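Local coordinates for cytoplasmic protein (PDB 7LPO) that probably hydrolyses steryl beta-glucosides, splitting glucose from the sterol, as a fungal member of glycoside hydrolase family 5, at residues D646-F650 and Q746-R751; V714-A718 and E767-N771; L592-K598 and D657-A661. One frame throughout, in Å; residues are numbered along the deposited sequence.

Interaction 1: residues D646-F650 and Q746-R751; sequences DSGDF and QGQTLR
A two-residue beta hairpin, joining strands 742-746 and 749-753 of the C-terminal domain, meets the irregular loop 646-650. Asp646, first modelled after a disordered gap, lies over the turn, its CA 3.8 Å from that of Gly747; its CA-to-CB bond points away, but chi1 near -99°, between wells, brings the carboxylate back. Ser647 is extended (-134/150) and Phe650 has chi1 p. Gln746 (chi1 and chi2 t) opens the type II' turn: its N donates to Thr749 O and its O accepts from Thr749 N, both at 2.8 Å. Gly747, at phi/psi 58/-123, sets its CA 3.5 Å from Asp646 C; a CB here would run into that backbone. Gln748 (-102/23, chi1 m) points NE2 at the edge of the Phe650 ring, 3.9 Å from CZ, while its OE1 accepts from the backbone of Phe713. Water 1 donates to Ser647 O (2.9 Å) and accepts from Asp646 N (2.7 Å) and Gln748 NE2 (3.0 Å). Thr749, chi1 m, gives a weak hydrogen bond from OG1 to Asp646 OD2 (3.2 Å). Leu750 is out of reach of the loop and packs on Ile709 and Val743. Arg751, chi1 m then t, t, brings NH2 back to a salt bridge with Asp646 OD1 at 3.3 Å and NH1 to Gln746 OE1 at 3.1 Å. Asp646 OD1 and Gln746 OE1, both acceptors, stand 3.0 Å apart, probably eased by Arg751, which donates to each. Asp646, itself poorly ordered, thus meets one charge, a weak hydroxyl bond and a water: a polar, loosely held surface contact.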
loop_
_atom_site.group_PDB
_atom_site.type_symbol
_atom_site.label_atom_id
_atom_site.label_comp_id
_atom_site.label_asym_id
_atom_site.label_seq_id
_atom_site.Cartn_x
_atom_site.Cartn_y
_atom_site.Cartn_z
ATOM N N ASP A 646 -2.192 -22.867 -17.682
ATOM C CA ASP A 646 -1.919 -24.245 -18.080
ATOM C C ASP A 646 -3.133 -24.917 -18.722
ATOM O O ASP A 646 -3.022 -26.014 -19.270
ATOM C CB ASP A 646 -1.452 -25.067 -16.872
ATOM C CG ASP A 646 0.062 -25.220 -16.818
ATOM O OD1 ASP A 646 0.629 -25.893 -17.704
ATOM O OD2 ASP A 646 0.684 -24.668 -15.886
ATOM N N SER A 647 -4.291 -24.265 -18.653
ATOM C CA SER A 647 -5.489 -24.756 -19.318
ATOM C C SER A 647 -6.173 -23.620 -20.067
ATOM O O SER A 647 -6.088 -22.453 -19.679
ATOM C CB SER A 647 -6.477 -25.393 -18.316
ATOM O OG SER A 647 -7.510 -24.492 -17.954
ATOM N N GLY A 648 -6.840 -23.979 -21.160
ATOM C CA GLY A 648 -7.696 -23.053 -21.875
ATOM C C GLY A 648 -9.145 -23.478 -21.756
ATOM O O GLY A 648 -9.999 -23.101 -22.568
ATOM N N ASP A 649 -9.426 -24.263 -20.718
ATOM C CA ASP A 649 -10.723 -24.892 -20.520
ATOM C C ASP A 649 -11.735 -23.976 -19.841
ATOM O O ASP A 649 -12.833 -24.438 -19.509
ATOM C CB ASP A 649 -10.546 -26.174 -19.698
ATOM C CG ASP A 649 -11.399 -27.326 -20.207
ATOM O OD1 ASP A 649 -12.072 -27.172 -21.250
ATOM O OD2 ASP A 649 -11.395 -28.394 -19.557
ATOM N N PHE A 650 -11.403 -22.705 -19.628
ATOM C CA PHE A 650 -12.346 -21.722 -19.114
ATOM C C PHE A 650 -12.768 -20.786 -20.239
ATOM O O PHE A 650 -12.210 -20.802 -21.340
ATOM C CB PHE A 650 -11.743 -20.922 -17.953
ATOM C CG PHE A 650 -10.440 -20.252 -18.286
ATOM C CD1 PHE A 650 -10.416 -19.000 -18.870
ATOM C CD2 PHE A 650 -9.239 -20.877 -18.010
ATOM C CE1 PHE A 650 -9.222 -18.388 -19.167
ATOM C CE2 PHE A 650 -8.040 -20.269 -18.313
ATOM C CZ PHE A 650 -8.034 -19.021 -18.895
ATOM N N GLN A 746 1.904 -24.745 -23.163
ATOM C CA GLN A 746 0.732 -25.469 -22.681
ATOM C C GLN A 746 -0.170 -24.463 -21.982
ATOM O O GLN A 746 0.275 -23.770 -21.066
ATOM C CB GLN A 746 1.125 -26.606 -21.733
ATOM C CG GLN A 746 -0.025 -27.097 -20.854
ATOM C CD GLN A 746 0.321 -28.347 -20.058
ATOM O OE1 GLN A 746 1.281 -28.360 -19.288
ATOM N NE2 GLN A 746 -0.464 -29.405 -20.242
ATOM N N GLY A 747 -1.421 -24.379 -22.403
ATOM C CA GLY A 747 -2.319 -23.396 -21.813
ATOM C C GLY A 747 -1.744 -22.003 -21.978
ATOM O O GLY A 747 -1.438 -21.567 -23.089
ATOM N N GLN A 748 -1.565 -21.293 -20.864
ATOM C CA GLN A 748 -0.931 -19.982 -20.864
ATOM C C GLN A 748 0.520 -20.035 -20.386
ATOM O O GLN A 748 1.059 -19.018 -19.935
ATOM C CB GLN A 748 -1.734 -19.013 -19.996
ATOM C CG GLN A 748 -3.101 -18.672 -20.570
ATOM C CD GLN A 748 -3.859 -17.688 -19.706
ATOM O OE1 GLN A 748 -4.082 -16.541 -20.095
ATOM N NE2 GLN A 748 -4.249 -18.131 -18.517
ATOM N N THR A 749 1.163 -21.190 -20.493
ATOM C CA THR A 749 2.515 -21.397 -19.997
ATOM C C THR A 749 3.452 -21.704 -21.153
ATOM O O THR A 749 3.143 -22.546 -22.004
ATOM C CB THR A 749 2.559 -22.549 -18.985
ATOM O OG1 THR A 749 1.571 -22.342 -17.967
ATOM C CG2 THR A 749 3.941 -22.655 -18.328
ATOM N N LEU A 750 4.593 -21.020 -21.174
ATOM C CA LEU A 750 5.702 -21.327 -22.064
ATOM C C LEU A 750 6.848 -21.889 -21.235
ATOM O O LEU A 750 7.217 -21.310 -20.208
ATOM C CB LEU A 750 6.152 -20.075 -22.814
ATOM C CG LEU A 750 7.486 -20.174 -23.548
ATOM C CD1 LEU A 750 7.447 -21.288 -24.560
ATOM C CD2 LEU A 750 7.783 -18.855 -24.214
ATOM N N ARG A 751 7.401 -23.018 -21.673
ATOM C CA ARG A 751 8.501 -23.679 -20.982
ATOM C C ARG A 751 9.718 -23.646 -21.885
ATOM O O ARG A 751 9.619 -23.977 -23.068
ATOM C CB ARG A 751 8.140 -25.120 -20.615
ATOM C CG ARG A 751 6.998 -25.205 -19.621
ATOM C CD ARG A 751 6.842 -26.602 -19.037
ATOM N NE ARG A 751 5.851 -26.607 -17.959
ATOM C CZ ARG A 751 4.551 -26.834 -18.138
ATOM N NH1 ARG A 751 4.079 -27.089 -19.353
ATOM N NH2 ARG A 751 3.720 -26.812 -17.104
HETATM O O HOH W 1 -4.165 -21.064 -18.047
#

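Interaction 2: residues V714-A718 and E767-N771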
loop_
_atom_site.group_PDB
_atom_site.type_symbol
_atom_site.label_atom_id
_atom_site.label_comp_id
_atom_site.label_asym_id
_atom_site.label_seq_id
_atom_site.Cartn_x
_atom_site.Cartn_y
_atom_site.Cartn_z
ATOM N N VAL A 714 -5.245 -13.124 -23.031
ATOM C CA VAL A 714 -5.706 -11.759 -23.266
ATOM C C VAL A 714 -5.013 -11.142 -24.473
ATOM O O VAL A 714 -5.621 -10.369 -25.223
ATOM C CB VAL A 714 -5.486 -10.912 -21.996
ATOM C CG1 VAL A 714 -5.397 -9.453 -22.336
ATOM C CG2 VAL A 714 -6.578 -11.171 -20.990
ATOM N N HIS A 715 -3.728 -11.453 -24.672
ATOM C CA HIS A 715 -2.962 -10.895 -25.776
ATOM C C HIS A 715 -2.642 -11.887 -26.884
ATOM O O HIS A 715 -2.389 -11.459 -28.017
ATOM C CB HIS A 715 -1.623 -10.328 -25.275
ATOM C CG HIS A 715 -1.766 -9.125 -24.403
ATOM N ND1 HIS A 715 -2.051 -7.875 -24.907
ATOM C CD2 HIS A 715 -1.687 -8.984 -23.061
ATOM C CE1 HIS A 715 -2.129 -7.010 -23.912
ATOM N NE2 HIS A 715 -1.916 -7.659 -22.780
ATOM N N TYR A 716 -2.608 -13.181 -26.588
ATOM C CA TYR A 716 -2.013 -14.159 -27.486
ATOM C C TYR A 716 -2.966 -15.280 -27.888
ATOM O O TYR A 716 -2.557 -16.193 -28.613
ATOM C CB TYR A 716 -0.757 -14.751 -26.835
ATOM C CG TYR A 716 0.353 -13.739 -26.594
ATOM C CD1 TYR A 716 1.019 -13.144 -27.657
ATOM C CD2 TYR A 716 0.731 -13.384 -25.311
ATOM C CE1 TYR A 716 2.031 -12.222 -27.446
ATOM C CE2 TYR A 716 1.753 -12.469 -25.089
ATOM C CZ TYR A 716 2.394 -11.887 -26.160
ATOM O OH TYR A 716 3.401 -10.976 -25.948
ATOM N N ALA A 717 -4.219 -15.240 -27.456
ATOM C CA ALA A 717 -5.155 -16.282 -27.845
ATOM C C ALA A 717 -5.438 -16.222 -29.345
ATOM O O ALA A 717 -5.360 -15.164 -29.979
ATOM C CB ALA A 717 -6.462 -16.144 -27.065
ATOM N N ALA A 718 -5.765 -17.381 -29.915
ATOM C CA ALA A 718 -6.212 -17.413 -31.302
ATOM C C ALA A 718 -7.479 -16.588 -31.482
ATOM O O ALA A 718 -7.592 -15.802 -32.428
ATOM C CB ALA A 718 -6.447 -18.857 -31.747
ATOM N N GLU A 767 11.737 -14.195 -27.938
ATOM C CA GLU A 767 10.786 -13.222 -28.452
ATOM C C GLU A 767 9.492 -13.925 -28.835
ATOM O O GLU A 767 9.512 -15.021 -29.403
ATOM C CB GLU A 767 11.363 -12.475 -29.649
ATOM C CG GLU A 767 12.701 -11.826 -29.355
ATOM C CD GLU A 767 13.482 -11.493 -30.609
ATOM O OE1 GLU A 767 13.147 -10.477 -31.254
ATOM O OE2 GLU A 767 14.430 -12.247 -30.945
ATOM N N VAL A 768 8.372 -13.283 -28.518
ATOM C CA VAL A 768 7.047 -13.856 -28.704
ATOM C C VAL A 768 6.144 -12.794 -29.312
ATOM O O VAL A 768 6.244 -11.611 -28.968
ATOM C CB VAL A 768 6.461 -14.359 -27.369
ATOM C CG1 VAL A 768 5.038 -14.907 -27.567
ATOM C CG2 VAL A 768 7.368 -15.402 -26.742
ATOM N N GLN A 769 5.266 -13.212 -30.221
ATOM C CA GLN A 769 4.193 -12.342 -30.674
ATOM C C GLN A 769 3.044 -13.197 -31.171
ATOM O O GLN A 769 3.237 -14.341 -31.590
ATOM C CB GLN A 769 4.642 -11.380 -31.779
ATOM C CG GLN A 769 5.092 -12.037 -33.064
ATOM C CD GLN A 769 5.711 -11.033 -34.026
ATOM O OE1 GLN A 769 5.115 -9.999 -34.335
ATOM N NE2 GLN A 769 6.917 -11.325 -34.488
ATOM N N ARG A 770 1.845 -12.624 -31.129
ATOM C CA ARG A 770 0.688 -13.301 -31.691
ATOM C C ARG A 770 0.783 -13.322 -33.213
ATOM O O ARG A 770 1.071 -12.301 -33.845
ATOM C CB ARG A 770 -0.601 -12.613 -31.258
ATOM C CG ARG A 770 -1.852 -13.358 -31.714
ATOM C CD ARG A 770 -3.118 -12.659 -31.243
ATOM N NE ARG A 770 -4.315 -13.341 -31.731
ATOM C CZ ARG A 770 -4.918 -13.057 -32.883
ATOM N NH1 ARG A 770 -4.450 -12.104 -33.685
ATOM N NH2 ARG A 770 -5.993 -13.732 -33.244
ATOM N N ASN A 771 0.543 -14.491 -33.799
ATOM C CA ASN A 771 0.506 -14.607 -35.252
ATOM C C ASN A 771 -0.615 -13.753 -35.814
ATOM O O ASN A 771 -1.783 -13.935 -35.457
ATOM C CB ASN A 771 0.313 -16.064 -35.650
ATOM C CG ASN A 771 1.529 -16.895 -35.358
ATOM O OD1 ASN A 771 2.662 -16.454 -35.578
ATOM N ND2 ASN A 771 1.313 -18.099 -34.846
#
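In the C-terminal beta domain, the end of the short helix 713-716 lies against the last residues of strand 761-770, an inner strand of an antiparallel four-stranded sheet. The touching parts run 59° apart, and the backbones come nearest at Tyr716 and Arg770, with CA atoms 5.1 Å apart. Apolar contact centres on Tyr716. One face of the Tyr716 ring receives Val768 CG1, 4.0 Å from CE1, and the ring edge meets the strand backbone, CD1 being 3.6 Å from Arg770 N. The phenol itself looks beyond the two segments, its OH bonded to Thr687 O; Phe689 and Val734 of the neighbouring strands help enclose the ring. The polar part belongs to Arg770, whose side chain is extended, with chi1 to chi3 all t. Arg770 CD lies 3.5 Å from His715 O, and the guanidinium serves the chain just where it leaves the helix. Arg770 NE donates to Ala717 O at 2.7 Å, nearly linear at 171°, and Arg770 NH2 to Ala718 O, also at 2.7 Å.

Interaction 3: residues L592-K598 and D657-A661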
loop_
_atom_site.group_PDB
_atom_site.type_symbol
_atom_site.label_atom_id
_atom_site.label_comp_id
_atom_site.label_asym_id
_atom_site.label_seq_id
_atom_site.Cartn_x
_atom_site.Cartn_y
_atom_site.Cartn_z
ATOM N N LEU A 592 -9.145 -3.147 -10.514
ATOM C CA LEU A 592 -9.021 -3.690 -11.858
ATOM C C LEU A 592 -10.348 -4.184 -12.420
ATOM O O LEU A 592 -10.461 -4.366 -13.638
ATOM C CB LEU A 592 -8.033 -4.857 -11.858
ATOM C CG LEU A 592 -6.639 -4.593 -11.309
ATOM C CD1 LEU A 592 -5.801 -5.847 -11.438
ATOM C CD2 LEU A 592 -6.004 -3.431 -12.041
ATOM N N TRP A 593 -11.340 -4.419 -11.563
ATOM C CA TRP A 593 -12.535 -5.173 -11.909
ATOM C C TRP A 593 -13.727 -4.547 -11.197
ATOM O O TRP A 593 -13.601 -4.028 -10.087
ATOM C CB TRP A 593 -12.339 -6.661 -11.528
ATOM C CG TRP A 593 -13.404 -7.574 -12.020
ATOM C CD1 TRP A 593 -13.410 -8.268 -13.192
ATOM C CD2 TRP A 593 -14.629 -7.902 -11.351
ATOM N NE1 TRP A 593 -14.577 -8.993 -13.307
ATOM C CE2 TRP A 593 -15.337 -8.790 -12.186
ATOM C CE3 TRP A 593 -15.196 -7.529 -10.130
ATOM C CZ2 TRP A 593 -16.587 -9.304 -11.842
ATOM C CZ3 TRP A 593 -16.437 -8.038 -9.794
ATOM C CH2 TRP A 593 -17.121 -8.911 -10.649
ATOM N N SER A 594 -14.879 -4.579 -11.859
ATOM C CA SER A 594 -16.101 -4.019 -11.300
ATOM C C SER A 594 -17.297 -4.713 -11.926
ATOM O O SER A 594 -17.333 -4.910 -13.145
ATOM C CB SER A 594 -16.202 -2.512 -11.551
ATOM O OG SER A 594 -17.463 -2.014 -11.120
ATOM N N VAL A 595 -18.279 -5.071 -11.091
ATOM C CA VAL A 595 -19.513 -5.650 -11.616
ATOM C C VAL A 595 -20.194 -4.684 -12.574
ATOM O O VAL A 595 -20.870 -5.110 -13.515
ATOM C CB VAL A 595 -20.471 -6.042 -10.473
ATOM C CG1 VAL A 595 -19.861 -7.123 -9.607
ATOM C CG2 VAL A 595 -20.833 -4.813 -9.650
ATOM N N ASP A 596 -20.056 -3.373 -12.348
ATOM C CA ASP A 596 -20.672 -2.399 -13.246
ATOM C C ASP A 596 -20.071 -2.430 -14.650
ATOM O O ASP A 596 -20.623 -1.806 -15.563
ATOM C CB ASP A 596 -20.542 -0.988 -12.665
ATOM C CG ASP A 596 -21.541 -0.714 -11.548
ATOM O OD1 ASP A 596 -22.524 -1.472 -11.421
ATOM O OD2 ASP A 596 -21.347 0.264 -10.798
ATOM N N ASP A 597 -18.968 -3.139 -14.851
ATOM C CA ASP A 597 -18.372 -3.275 -16.171
ATOM C C ASP A 597 -18.700 -4.615 -16.819
ATOM O O ASP A 597 -18.165 -4.925 -17.890
ATOM C CB ASP A 597 -16.863 -3.071 -16.084
ATOM C CG ASP A 597 -16.489 -1.607 -15.989
ATOM O OD1 ASP A 597 -16.547 -0.920 -17.024
ATOM O OD2 ASP A 597 -16.186 -1.123 -14.876
ATOM N N LYS A 598 -19.607 -5.387 -16.224
ATOM C CA LYS A 598 -20.037 -6.650 -16.805
ATOM C C LYS A 598 -21.025 -6.418 -17.943
ATOM O O LYS A 598 -21.755 -5.421 -17.968
ATOM C CB LYS A 598 -20.668 -7.537 -15.732
ATOM C CG LYS A 598 -19.644 -8.188 -14.809
ATOM C CD LYS A 598 -20.320 -9.094 -13.787
ATOM C CE LYS A 598 -20.201 -10.562 -14.176
ATOM N NZ LYS A 598 -19.547 -11.368 -13.090
ATOM N N ASP A 657 -14.746 -10.142 -18.738
ATOM C CA ASP A 657 -15.995 -9.498 -18.348
ATOM C C ASP A 657 -15.873 -8.889 -16.956
ATOM O O ASP A 657 -15.547 -9.590 -15.993
ATOM C CB ASP A 657 -17.133 -10.506 -18.398
ATOM C CG ASP A 657 -18.488 -9.856 -18.343
ATOM O OD1 ASP A 657 -18.684 -8.843 -19.037
ATOM O OD2 ASP A 657 -19.354 -10.363 -17.609
ATOM N N GLY A 658 -16.153 -7.587 -16.853
ATOM C CA GLY A 658 -15.947 -6.841 -15.634
ATOM C C GLY A 658 -14.589 -6.181 -15.508
ATOM O O GLY A 658 -14.427 -5.309 -14.645
ATOM N N SER A 659 -13.614 -6.566 -16.335
ATOM C CA SER A 659 -12.277 -5.994 -16.276
ATOM C C SER A 659 -12.233 -4.627 -16.955
ATOM O O SER A 659 -13.005 -4.341 -17.871
ATOM C CB SER A 659 -11.270 -6.937 -16.941
ATOM O OG SER A 659 -11.361 -6.844 -18.356
ATOM N N ARG A 660 -11.321 -3.775 -16.490
ATOM C CA ARG A 660 -11.080 -2.469 -17.095
ATOM C C ARG A 660 -9.605 -2.353 -17.457
ATOM O O ARG A 660 -8.739 -2.470 -16.585
ATOM C CB ARG A 660 -11.493 -1.337 -16.150
ATOM C CG ARG A 660 -12.945 -1.393 -15.707
ATOM C CD ARG A 660 -13.087 -2.138 -14.390
ATOM N NE ARG A 660 -12.642 -1.354 -13.239
ATOM C CZ ARG A 660 -13.325 -0.341 -12.713
ATOM N NH1 ARG A 660 -14.483 0.034 -13.255
ATOM N NH2 ARG A 660 -12.850 0.303 -11.648
ATOM N N ALA A 661 -9.325 -2.112 -18.739
ATOM C CA ALA A 661 -7.958 -1.976 -19.241
ATOM C C ALA A 661 -7.137 -3.234 -18.972
ATOM O O ALA A 661 -5.952 -3.162 -18.647
ATOM C CB ALA A 661 -7.269 -0.749 -18.645
HETATM O O HOH W 2 -15.416 -5.509 -19.145
#
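The loop after strand 567-570 and the link between helices 652-656 and 662-665 run antiparallel here and join in a single beta bridge between Trp593 and Ser659, a non-hydrogen-bonded pair with CA atoms 4.5 Å apart. Flanking it, Arg660 N donates to Leu592 O (3.0 Å) and Ser594 N to Gly658 O (2.9 Å). An ST turn, Asp596 N donating to Ser594 OG, which also bonds to Asn577 O, leads into the 3-10 turn 595-597, bringing the chain back so that Gly658 N makes a weak 3.5 Å bond to Asp597 O. At Gly658 (phi 91°) a CB would collide with the indole. The Trp593 ring lies beside this backbone: NE1 donates to Asp657 O (2.9 Å), Gly658 O sits over one face, and His87 meets the ring edge-to-face. Arg660 points toward segment 592-598, its guanidinium with Ser594 CB over a face, a second bridge to Asp589 and a cation-pi contact with Tyr526. The tightest link is the salt bridge from Arg660 NH1 to Asp597 OD2, at 2.6 Å.

In the fold
Along the chain the segments come in the order 592-598, 646-650, 657-661, 714-718, 746-751, 767-771, so interaction 1 interlocks with both others, while interaction 3 closes before interaction 2 opens. Interactions 1 and 2 share the C-terminal beta domain, centres 13 Å apart. Leu750 CD2 of the hairpin strand packs 4.3 Å from Val768 CG2 of strand 761-770, joining two sheets, consistent with a beta sandwich. Interaction 3 lies about 23 Å from either centre, with nearest atoms about 10 Å from interaction 1 and 7 Å from interaction 2. It ties the loop following strand 567-570 of the TIM barrel to the chain leading into the C-terminal domain, across the disordered residues 600-645.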